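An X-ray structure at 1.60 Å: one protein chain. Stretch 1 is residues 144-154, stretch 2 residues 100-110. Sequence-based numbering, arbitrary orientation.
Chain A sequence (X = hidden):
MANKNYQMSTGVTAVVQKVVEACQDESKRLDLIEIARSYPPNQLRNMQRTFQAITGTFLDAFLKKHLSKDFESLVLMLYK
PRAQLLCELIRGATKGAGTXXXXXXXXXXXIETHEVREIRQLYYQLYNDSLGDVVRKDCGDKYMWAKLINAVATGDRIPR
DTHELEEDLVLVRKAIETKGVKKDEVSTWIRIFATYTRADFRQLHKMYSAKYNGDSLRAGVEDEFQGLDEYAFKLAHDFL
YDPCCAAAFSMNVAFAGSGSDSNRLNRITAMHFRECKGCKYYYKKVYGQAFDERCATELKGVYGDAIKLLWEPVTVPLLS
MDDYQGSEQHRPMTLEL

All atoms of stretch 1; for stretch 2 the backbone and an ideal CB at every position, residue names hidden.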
# COMPACT_ATOMS: atom_id res chain seq x y z
N MET A 144 -12.20 -11.31 -10.74
CA MET A 144 -11.51 -10.20 -11.43
C MET A 144 -10.34 -9.61 -10.63
O MET A 144 -9.29 -9.32 -11.21
CB MET A 144 -12.50 -9.11 -11.86
CG MET A 144 -13.40 -9.57 -13.01
SD MET A 144 -12.49 -9.92 -14.54
CE MET A 144 -12.00 -8.29 -15.07
N TRP A 145 -10.48 -9.47 -9.31
CA TRP A 145 -9.38 -8.95 -8.47
C TRP A 145 -8.18 -9.91 -8.53
O TRP A 145 -7.04 -9.46 -8.47
CB TRP A 145 -9.79 -8.68 -7.02
CG TRP A 145 -10.22 -9.90 -6.25
CD1 TRP A 145 -11.50 -10.32 -6.06
CD2 TRP A 145 -9.38 -10.85 -5.58
NE1 TRP A 145 -11.52 -11.47 -5.31
CE2 TRP A 145 -10.22 -11.83 -5.01
CE3 TRP A 145 -7.99 -10.98 -5.41
CZ2 TRP A 145 -9.73 -12.92 -4.29
CZ3 TRP A 145 -7.50 -12.07 -4.68
CH2 TRP A 145 -8.37 -13.03 -4.15
N ALA A 146 -8.46 -11.21 -8.62
CA ALA A 146 -7.42 -12.24 -8.69
C ALA A 146 -6.75 -12.22 -10.05
O ALA A 146 -5.53 -12.26 -10.11
CB ALA A 146 -8.02 -13.66 -8.36
N LYS A 147 -7.54 -12.10 -11.12
CA LYS A 147 -6.94 -11.99 -12.46
C LYS A 147 -6.04 -10.75 -12.50
O LYS A 147 -4.95 -10.78 -13.09
CB LYS A 147 -8.02 -11.87 -13.54
CG LYS A 147 -8.88 -13.10 -13.69
CD LYS A 147 -9.90 -12.92 -14.81
CE LYS A 147 -10.81 -14.12 -14.95
NZ LYS A 147 -10.09 -15.33 -15.42
N LEU A 148 -6.49 -9.67 -11.86
CA LEU A 148 -5.75 -8.42 -11.89
C LEU A 148 -4.42 -8.56 -11.14
O LEU A 148 -3.36 -8.22 -11.70
CB LEU A 148 -6.59 -7.26 -11.32
CG LEU A 148 -5.87 -5.92 -11.25
CD1 LEU A 148 -5.47 -5.44 -12.65
CD2 LEU A 148 -6.76 -4.92 -10.58
N ILE A 149 -4.44 -9.04 -9.89
CA ILE A 149 -3.17 -9.15 -9.15
C ILE A 149 -2.24 -10.23 -9.75
O ILE A 149 -1.03 -10.06 -9.70
CB ILE A 149 -3.32 -9.32 -7.63
CG1 ILE A 149 -3.95 -10.68 -7.28
CG2 ILE A 149 -4.10 -8.13 -7.06
CD1 ILE A 149 -3.96 -10.97 -5.75
N ASN A 150 -2.80 -11.30 -10.32
CA ASN A 150 -1.96 -12.29 -11.00
C ASN A 150 -1.26 -11.66 -12.21
O ASN A 150 -0.05 -11.92 -12.46
CB ASN A 150 -2.78 -13.49 -11.48
CG ASN A 150 -3.21 -14.39 -10.34
OD1 ASN A 150 -2.54 -14.47 -9.29
ND2 ASN A 150 -4.31 -15.08 -10.54
N ALA A 151 -1.99 -10.84 -12.97
CA ALA A 151 -1.39 -10.19 -14.13
C ALA A 151 -0.27 -9.24 -13.71
O ALA A 151 0.78 -9.12 -14.36
CB ALA A 151 -2.44 -9.46 -14.93
N VAL A 152 -0.52 -8.50 -12.64
CA VAL A 152 0.49 -7.59 -12.13
C VAL A 152 1.70 -8.34 -11.56
O VAL A 152 2.85 -7.97 -11.82
CB VAL A 152 -0.13 -6.65 -11.06
CG1 VAL A 152 0.93 -5.88 -10.29
CG2 VAL A 152 -1.12 -5.71 -11.74
N ALA A 153 1.43 -9.41 -10.81
CA ALA A 153 2.51 -10.18 -10.19
C ALA A 153 3.50 -10.75 -11.20
O ALA A 153 4.68 -10.85 -10.88
CB ALA A 153 1.96 -11.29 -9.28
N THR A 154 3.04 -11.10 -12.40
CA THR A 154 3.90 -11.77 -13.39
C THR A 154 4.20 -10.95 -14.64
O THR A 154 5.01 -11.38 -15.48
CB THR A 154 3.28 -13.11 -13.83
OG1 THR A 154 1.99 -12.86 -14.43
CG2 THR A 154 3.11 -14.03 -12.63
N UNK A 100 -4.94 -13.94 3.20
CA UNK A 100 -5.36 -12.57 3.42
C UNK A 100 -5.40 -11.86 2.05
O UNK A 100 -4.42 -11.19 1.67
CB UNK A 100 -4.42 -11.86 4.40
N UNK A 101 -6.50 -12.03 1.33
CA UNK A 101 -6.65 -11.53 -0.04
C UNK A 101 -6.51 -10.00 -0.08
O UNK A 101 -5.87 -9.46 -1.00
CB UNK A 101 -8.00 -11.95 -0.61
N UNK A 102 -7.08 -9.32 0.92
CA UNK A 102 -7.03 -7.86 0.99
C UNK A 102 -5.57 -7.39 1.02
O UNK A 102 -5.24 -6.38 0.38
CB UNK A 102 -7.78 -7.35 2.22
N UNK A 103 -4.72 -8.08 1.78
CA UNK A 103 -3.31 -7.70 1.87
C UNK A 103 -2.62 -7.83 0.53
O UNK A 103 -1.88 -6.94 0.13
CB UNK A 103 -2.59 -8.56 2.91
N UNK A 104 -2.88 -8.92 -0.19
CA UNK A 104 -2.26 -9.16 -1.49
C UNK A 104 -2.68 -8.06 -2.46
O UNK A 104 -1.87 -7.58 -3.23
CB UNK A 104 -2.64 -10.54 -2.03
N UNK A 105 -3.96 -7.67 -2.42
CA UNK A 105 -4.44 -6.55 -3.25
C UNK A 105 -3.74 -5.24 -2.88
O UNK A 105 -3.21 -4.54 -3.76
CB UNK A 105 -5.95 -6.39 -3.10
N UNK A 106 -3.69 -4.94 -1.59
CA UNK A 106 -3.09 -3.69 -1.13
C UNK A 106 -1.65 -3.57 -1.56
O UNK A 106 -1.18 -2.48 -1.91
CB UNK A 106 -3.18 -3.58 0.39
N UNK A 107 -0.92 -4.69 -1.51
CA UNK A 107 0.51 -4.67 -1.81
C UNK A 107 0.74 -4.61 -3.30
O UNK A 107 1.40 -3.69 -3.81
CB UNK A 107 1.21 -5.90 -1.22
N UNK A 108 0.18 -5.56 -4.03
CA UNK A 108 0.57 -5.72 -5.43
C UNK A 108 0.12 -4.57 -6.31
O UNK A 108 0.78 -4.28 -7.31
CB UNK A 108 0.00 -7.03 -5.98
N UNK A 109 -0.98 -3.91 -5.93
CA UNK A 109 -1.57 -2.88 -6.79
C UNK A 109 -1.06 -1.47 -6.50
O UNK A 109 -1.49 -0.52 -7.15
CB UNK A 109 -3.09 -2.90 -6.64
N UNK A 110 -0.17 -1.35 -5.53
CA UNK A 110 0.28 0.01 -5.13
C UNK A 110 1.79 0.15 -5.13
O UNK A 110 2.34 1.04 -4.47
CB UNK A 110 -0.25 0.36 -3.74

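Position 100 stands just before the helix that begins at 101, with phi/psi of -94/83 and nothing of stretch 1 near its ideal CB. The first-turn amides have no regular acceptor one turn earlier within the helix, so a short acceptor such as Asp, Asn, Ser or Thr would suit. The residue is Asp-100, and its OD1 caps the helix by accepting from the backbone N of 103 at 3.3 Å.

At 101 the CA-to-CB bond points toward stretch 1, and the ideal CB lies 3.7 Å from Trp-145 CH2. A side chain here is well placed to lay carbon against the indole; a hydrophobic residue would do, and so would a long polar one whose head group can turn elsewhere. Glu-101 follows the second course. Its CG comes within 3.4 Å of Trp-145 CH2, meeting the ring obliquely, while the carboxylate leads away from stretch 1, which offers no charge within reach.

Positions 102 and 103 have nothing of stretch 1 near their ideal CB atoms, so the contact sets no preference beyond a helix-compatible residue. They are Lys-102, directed away, and Cys-103.

At 104 the CB again points toward the partner helix, 4.0 Å from Ile-149 CD1. An apolar side chain is called for, such as Leu, Met or Ile. In Leu-104 (chi1 m, chi2 t) it is CB that makes the closest approach, at 4.0 Å from Ile-149 CD1, and the branched end lies farther from that methyl than CB does.

Position 105 points sideways, with its ideal CB 4.7 Å from Ile-149 CG2 and the Trp-145 ring nearby. A compact apolar group such as Val, Ala or Ile can pack against both. One methyl of Val-105 serves both neighbours: CG2 lies 3.9 Å from Trp-145 CE3 and 4.1 Å from Ile-149 CG2.

Positions 106 and 107 do not reach stretch 1, which therefore leaves their choice open. Asp-106 points away and has its carboxylate hydrogen-bonded elsewhere in the structure; its neighbour is Val-107.

At 108 the helices are closely apposed: its CA is 6.3 Å from the CA of Ile-149, and the ideal CB sits 4.4 Å from Ile-149 CB and 4.6 Å from Val-152 CG1. The stretch 1 atoms closest to this CB are carbons, which favours Leu, Ile or Met. Leu-108 extends CD1 to 4.0 Å from Ile-149 CB and 4.4 Å from Ala-153 CB. Its backbone packs as well, with Leu-108 O 3.4 Å from Val-152 CG1.

Position 109 has left the helix and points sideways, its ideal CB 5.3 Å from Ile-149 CG2. A longer apolar chain such as Leu or Met can bridge that gap. Leu-109 does so by bringing its end nearer: CG is 3.9 Å from Ile-149 CG2, CD1 3.8 Å from Leu-148 CD2, and CD2 3.9 Å from Val-152 CG2.

Position 110 lies beyond reach, at phi/psi -128/22, and a small hydroxyl residue could bond back to the preceding turn. Thr-110 does this, donating from OG1 to Asp-106 O at 2.7 Å.

Stretch 2 100-110: DEKCLVDVLLT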
# COMPACT_ATOMS: atom_id res chain seq x y z
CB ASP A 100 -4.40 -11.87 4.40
CG ASP A 100 -4.85 -10.46 4.79
OD1 ASP A 100 -5.84 -9.94 4.20
OD2 ASP A 100 -4.20 -9.90 5.71
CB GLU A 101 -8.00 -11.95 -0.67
CG GLU A 101 -8.20 -13.46 -0.76
CD GLU A 101 -8.84 -14.05 0.48
OE1 GLU A 101 -9.09 -13.28 1.47
OE2 GLU A 101 -9.10 -15.28 0.47
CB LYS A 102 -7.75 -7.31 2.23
CG LYS A 102 -9.26 -7.47 2.25
CD LYS A 102 -9.89 -6.85 3.51
CE LYS A 102 -9.38 -7.43 4.81
NZ LYS A 102 -9.77 -6.61 6.03
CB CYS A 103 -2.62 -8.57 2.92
SG CYS A 103 -0.90 -8.12 3.18
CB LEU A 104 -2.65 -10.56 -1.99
CG LEU A 104 -2.08 -11.70 -1.14
CD1 LEU A 104 -2.55 -13.06 -1.72
CD2 LEU A 104 -0.57 -11.62 -1.05
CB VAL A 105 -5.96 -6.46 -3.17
CG1 VAL A 105 -6.51 -5.15 -3.83
CG2 VAL A 105 -6.57 -7.72 -3.84
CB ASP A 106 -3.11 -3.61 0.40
CG ASP A 106 -4.50 -3.32 0.97
OD1 ASP A 106 -5.45 -2.97 0.22
OD2 ASP A 106 -4.60 -3.44 2.21
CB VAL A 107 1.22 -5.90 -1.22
CG1 VAL A 107 2.66 -5.99 -1.72
CG2 VAL A 107 1.18 -5.85 0.32
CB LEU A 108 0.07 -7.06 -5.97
CG LEU A 108 0.88 -8.22 -5.40
CD1 LEU A 108 0.18 -9.55 -5.66
CD2 LEU A 108 2.31 -8.22 -6.03
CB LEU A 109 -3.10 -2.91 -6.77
CG LEU A 109 -3.70 -4.24 -7.23
CD1 LEU A 109 -5.23 -4.12 -7.23
CD2 LEU A 109 -3.16 -4.60 -8.62
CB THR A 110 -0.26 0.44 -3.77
OG1 THR A 110 0.33 -0.39 -2.75
CG2 THR A 110 -1.79 0.37 -3.71
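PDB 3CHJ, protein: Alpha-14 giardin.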